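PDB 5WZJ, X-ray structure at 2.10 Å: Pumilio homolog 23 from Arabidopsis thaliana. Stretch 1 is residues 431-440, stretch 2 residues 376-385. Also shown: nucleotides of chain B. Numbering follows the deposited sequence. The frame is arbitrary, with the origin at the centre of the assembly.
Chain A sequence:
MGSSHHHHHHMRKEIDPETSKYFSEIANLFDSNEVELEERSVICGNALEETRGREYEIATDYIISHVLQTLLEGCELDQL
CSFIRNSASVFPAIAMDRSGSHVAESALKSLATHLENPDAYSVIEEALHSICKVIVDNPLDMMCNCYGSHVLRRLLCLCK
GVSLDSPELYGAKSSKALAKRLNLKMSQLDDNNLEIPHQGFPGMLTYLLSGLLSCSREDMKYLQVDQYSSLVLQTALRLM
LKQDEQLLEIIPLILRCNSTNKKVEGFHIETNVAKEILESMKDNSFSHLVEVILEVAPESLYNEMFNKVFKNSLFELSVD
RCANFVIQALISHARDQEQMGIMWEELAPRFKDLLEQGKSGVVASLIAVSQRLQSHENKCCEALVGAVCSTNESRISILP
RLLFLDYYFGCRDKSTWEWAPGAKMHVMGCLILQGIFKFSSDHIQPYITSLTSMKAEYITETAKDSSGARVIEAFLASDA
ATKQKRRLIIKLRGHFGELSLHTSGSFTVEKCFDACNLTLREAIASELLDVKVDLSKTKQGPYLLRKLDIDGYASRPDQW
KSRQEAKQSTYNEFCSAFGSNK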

# COMPACT_ATOMS: atom_id res chain seq x y z
N LEU A 431 -4.42 -0.86 14.68
CA LEU A 431 -4.52 0.34 13.85
C LEU A 431 -5.71 1.20 14.25
O LEU A 431 -5.60 2.43 14.28
CB LEU A 431 -4.60 -0.03 12.36
CG LEU A 431 -3.33 -0.60 11.72
CD1 LEU A 431 -3.65 -1.28 10.37
CD2 LEU A 431 -2.27 0.48 11.53
N ILE A 432 -6.86 0.58 14.55
CA ILE A 432 -8.00 1.33 15.08
C ILE A 432 -7.57 2.12 16.32
O ILE A 432 -7.84 3.32 16.44
CB ILE A 432 -9.16 0.37 15.40
CG1 ILE A 432 -9.73 -0.21 14.11
CG2 ILE A 432 -10.26 1.09 16.19
CD1 ILE A 432 -10.76 -1.30 14.33
N LEU A 433 -6.85 1.45 17.23
CA LEU A 433 -6.43 2.08 18.48
C LEU A 433 -5.44 3.22 18.22
O LEU A 433 -5.49 4.25 18.90
CB LEU A 433 -5.81 1.02 19.39
CG LEU A 433 -6.80 0.04 20.02
CD1 LEU A 433 -6.08 -1.17 20.60
CD2 LEU A 433 -7.60 0.75 21.12
N GLN A 434 -4.55 3.05 17.24
CA GLN A 434 -3.66 4.14 16.85
C GLN A 434 -4.46 5.35 16.39
O GLN A 434 -4.11 6.49 16.71
CB GLN A 434 -2.70 3.67 15.74
CG GLN A 434 -1.66 2.67 16.25
CD GLN A 434 -0.97 1.94 15.13
OE1 GLN A 434 -0.27 2.55 14.33
NE2 GLN A 434 -1.16 0.64 15.06
N GLY A 435 -5.54 5.11 15.64
CA GLY A 435 -6.39 6.22 15.23
C GLY A 435 -7.18 6.80 16.39
O GLY A 435 -7.35 8.02 16.48
N ILE A 436 -7.67 5.94 17.29
CA ILE A 436 -8.39 6.39 18.49
C ILE A 436 -7.56 7.42 19.24
O ILE A 436 -8.06 8.49 19.63
CB ILE A 436 -8.75 5.19 19.39
CG1 ILE A 436 -9.90 4.39 18.77
CG2 ILE A 436 -9.08 5.63 20.83
CD1 ILE A 436 -11.24 5.09 18.89
N PHE A 437 -6.28 7.15 19.44
CA PHE A 437 -5.49 8.03 20.29
C PHE A 437 -5.07 9.31 19.59
O PHE A 437 -4.38 10.14 20.20
CB PHE A 437 -4.28 7.27 20.86
CG PHE A 437 -4.67 6.33 21.97
CD1 PHE A 437 -5.24 6.84 23.13
CD2 PHE A 437 -4.55 4.95 21.83
CE1 PHE A 437 -5.66 5.99 24.16
CE2 PHE A 437 -4.96 4.09 22.86
CZ PHE A 437 -5.52 4.61 24.02
N LYS A 438 -5.52 9.53 18.36
CA LYS A 438 -5.36 10.83 17.73
C LYS A 438 -6.56 11.75 17.96
O LYS A 438 -6.44 12.96 17.70
CB LYS A 438 -5.08 10.66 16.23
CG LYS A 438 -3.65 10.15 15.97
CD LYS A 438 -3.45 9.72 14.53
CE LYS A 438 -3.65 10.88 13.58
NZ LYS A 438 -3.79 10.41 12.17
N PHE A 439 -7.69 11.23 18.45
CA PHE A 439 -8.79 12.10 18.84
C PHE A 439 -8.41 12.97 20.05
O PHE A 439 -7.52 12.63 20.84
CB PHE A 439 -10.04 11.29 19.20
CG PHE A 439 -10.74 10.66 18.01
CD1 PHE A 439 -11.61 11.40 17.22
CD2 PHE A 439 -10.54 9.32 17.71
CE1 PHE A 439 -12.27 10.81 16.14
CE2 PHE A 439 -11.20 8.73 16.63
CZ PHE A 439 -12.06 9.47 15.85
N SER A 440 -9.09 14.10 20.18
CA SER A 440 -9.10 14.86 21.42
C SER A 440 -9.45 13.94 22.59
O SER A 440 -10.31 13.06 22.46
CB SER A 440 -10.11 16.01 21.33
OG SER A 440 -10.62 16.37 22.61
P A B 3 7.98 -3.98 9.71
OP1 A B 3 8.54 -5.04 8.81
OP2 A B 3 7.64 -2.64 9.17
O5' A B 3 6.70 -4.60 10.42
C5' A B 3 6.76 -5.84 11.11
C4' A B 3 5.44 -6.17 11.77
O4' A B 3 5.17 -5.20 12.81
C3' A B 3 4.21 -6.12 10.87
O3' A B 3 4.03 -7.31 10.13
C2' A B 3 3.08 -5.83 11.86
O2' A B 3 2.65 -7.01 12.52
C1' A B 3 3.78 -4.93 12.88
N9 A B 3 3.56 -3.50 12.64
C8 A B 3 4.48 -2.57 12.22
N7 A B 3 3.98 -1.35 12.13
C5 A B 3 2.65 -1.50 12.54
C6 A B 3 1.57 -0.61 12.68
N6 A B 3 1.67 0.70 12.40
N1 A B 3 0.38 -1.09 13.11
C2 A B 3 0.27 -2.39 13.38
N3 A B 3 1.21 -3.34 13.29
C4 A B 3 2.38 -2.82 12.86
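Stretch 2 (376-385) HENKCCEALV

Stretch 2 is helical from E377 to V385 and runs on beyond its last residue, with H376 at the N-cap position. Its i to i+4 ladder opens with C380 N to H376 O at 2.8 Å and C381 N to E377 O at 3.0 Å. In stretch 1 the final turns of a helix that began earlier carry the chain from L431 to I436. A type I beta turn from I436 to F439, with F439 N bonded to I436 O at 3.0 Å, then takes it out of the helix, and F439 and S440 follow with extended backbone angles.

The two helices run in broadly opposed directions, at a signed crossing angle of -142°, and their axes come no closer than 12.2 Å. At that spacing the backbones stay well apart, and side chains from both stretches meet between them. The register descends stretch 2 as stretch 1 advances: I432 faces L384 with CA atoms 9.8 Å apart, I436 faces C381 at 7.4 Å between CA atoms, and F439 faces E377 at 7.7 Å between CA atoms. The chains are thus nearer at the turn than at I432.

On stretch 2 the contacting positions are E377, C381 and L384, a spacing of four and then three that keeps them along one side of the helix; all three point CA to CB toward stretch 1. L384, with chi1 t and chi2 p, brings CD2 to 3.6 Å from I432 CG2 and to 4.2 Å from I436 CD1, so one methyl serves two isoleucines a helical turn apart. The CB of I436 points sideways, but its m, m rotamer carries the end of the chain nearer, placing CD1 4.0 Å from C381 SG.

F439 has the most area covered in this contact. C381 SG lies over one face of its ring, 3.7 Å from the ring centroid and 17° off the normal, with F439 CD2 the nearest ring atom at 3.6 Å from that SG. A small, polarizable side chain on the helix leaves room for a flat ring to lie close. E377 adds its aliphatic base: its CB is 3.5 Å from F439 CE1, while the end of the side chain leads away, leaving the carboxylate clear of the ring.

No hydrogen bond joins the stretches; the fit is made by apolar packing and a sulfur-aromatic contact over a modest 270 Å². Q434, out of reach of stretch 2, instead reads A3 of chain B, its NE2 donating to A3 N1 at 3.0 Å, so the same helix serves both packing and RNA binding.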

# COMPACT_ATOMS: atom_id res chain seq x y z
N HIS A 376 -19.02 13.56 13.90
CA HIS A 376 -19.41 12.28 14.51
C HIS A 376 -18.25 11.61 15.23
O HIS A 376 -18.26 10.39 15.42
CB HIS A 376 -19.99 11.30 13.47
CG HIS A 376 -21.26 11.77 12.83
ND1 HIS A 376 -21.33 12.92 12.06
CD2 HIS A 376 -22.51 11.25 12.85
CE1 HIS A 376 -22.57 13.08 11.63
NE2 HIS A 376 -23.30 12.08 12.09
N GLU A 377 -17.23 12.38 15.64
CA GLU A 377 -16.07 11.80 16.30
C GLU A 377 -16.47 11.06 17.57
O GLU A 377 -16.16 9.87 17.74
CB GLU A 377 -15.05 12.89 16.63
CG GLU A 377 -14.59 13.72 15.46
CD GLU A 377 -15.17 15.12 15.50
OE1 GLU A 377 -16.41 15.25 15.65
OE2 GLU A 377 -14.39 16.09 15.39
N ASN A 378 -17.17 11.75 18.47
CA ASN A 378 -17.58 11.12 19.72
C ASN A 378 -18.53 9.96 19.45
O ASN A 378 -18.42 8.91 20.09
CB ASN A 378 -18.22 12.15 20.65
CG ASN A 378 -18.31 11.66 22.08
OD1 ASN A 378 -17.30 11.42 22.73
ND2 ASN A 378 -19.53 11.52 22.57
N LYS A 379 -19.45 10.14 18.50
CA LYS A 379 -20.39 9.06 18.18
C LYS A 379 -19.66 7.81 17.68
O LYS A 379 -20.06 6.68 18.00
CB LYS A 379 -21.41 9.54 17.15
CG LYS A 379 -22.55 10.37 17.73
CD LYS A 379 -23.37 10.97 16.59
CE LYS A 379 -24.39 11.99 17.10
NZ LYS A 379 -25.62 11.33 17.59
N CYS A 380 -18.61 7.99 16.88
CA CYS A 380 -17.85 6.84 16.39
C CYS A 380 -17.10 6.14 17.51
O CYS A 380 -17.11 4.91 17.61
CB CYS A 380 -16.88 7.28 15.29
SG CYS A 380 -17.73 7.57 13.70
N CYS A 381 -16.42 6.91 18.36
CA CYS A 381 -15.68 6.31 19.47
C CYS A 381 -16.62 5.56 20.42
O CYS A 381 -16.30 4.44 20.86
CB CYS A 381 -14.93 7.39 20.24
SG CYS A 381 -13.63 8.24 19.30
N GLU A 382 -17.78 6.13 20.72
CA GLU A 382 -18.71 5.48 21.64
C GLU A 382 -19.36 4.26 21.00
O GLU A 382 -19.59 3.25 21.67
CB GLU A 382 -19.78 6.45 22.13
CG GLU A 382 -19.25 7.49 23.13
CD GLU A 382 -18.65 6.84 24.38
OE1 GLU A 382 -19.18 5.79 24.82
OE2 GLU A 382 -17.64 7.38 24.90
N ALA A 383 -19.67 4.34 19.70
CA ALA A 383 -20.23 3.18 19.02
C ALA A 383 -19.26 2.00 19.04
O ALA A 383 -19.67 0.85 19.18
CB ALA A 383 -20.62 3.54 17.58
N LEU A 384 -17.96 2.28 18.90
CA LEU A 384 -16.96 1.21 18.95
C LEU A 384 -16.93 0.56 20.33
O LEU A 384 -16.90 -0.67 20.44
CB LEU A 384 -15.58 1.75 18.58
CG LEU A 384 -14.46 0.72 18.72
CD1 LEU A 384 -14.71 -0.52 17.84
CD2 LEU A 384 -13.09 1.33 18.42
N VAL A 385 -16.94 1.37 21.40
CA VAL A 385 -16.95 0.79 22.76
C VAL A 385 -18.15 -0.13 22.94
O VAL A 385 -18.02 -1.26 23.41
CB VAL A 385 -16.97 1.89 23.83
CG1 VAL A 385 -17.00 1.23 25.21
CG2 VAL A 385 -15.78 2.83 23.70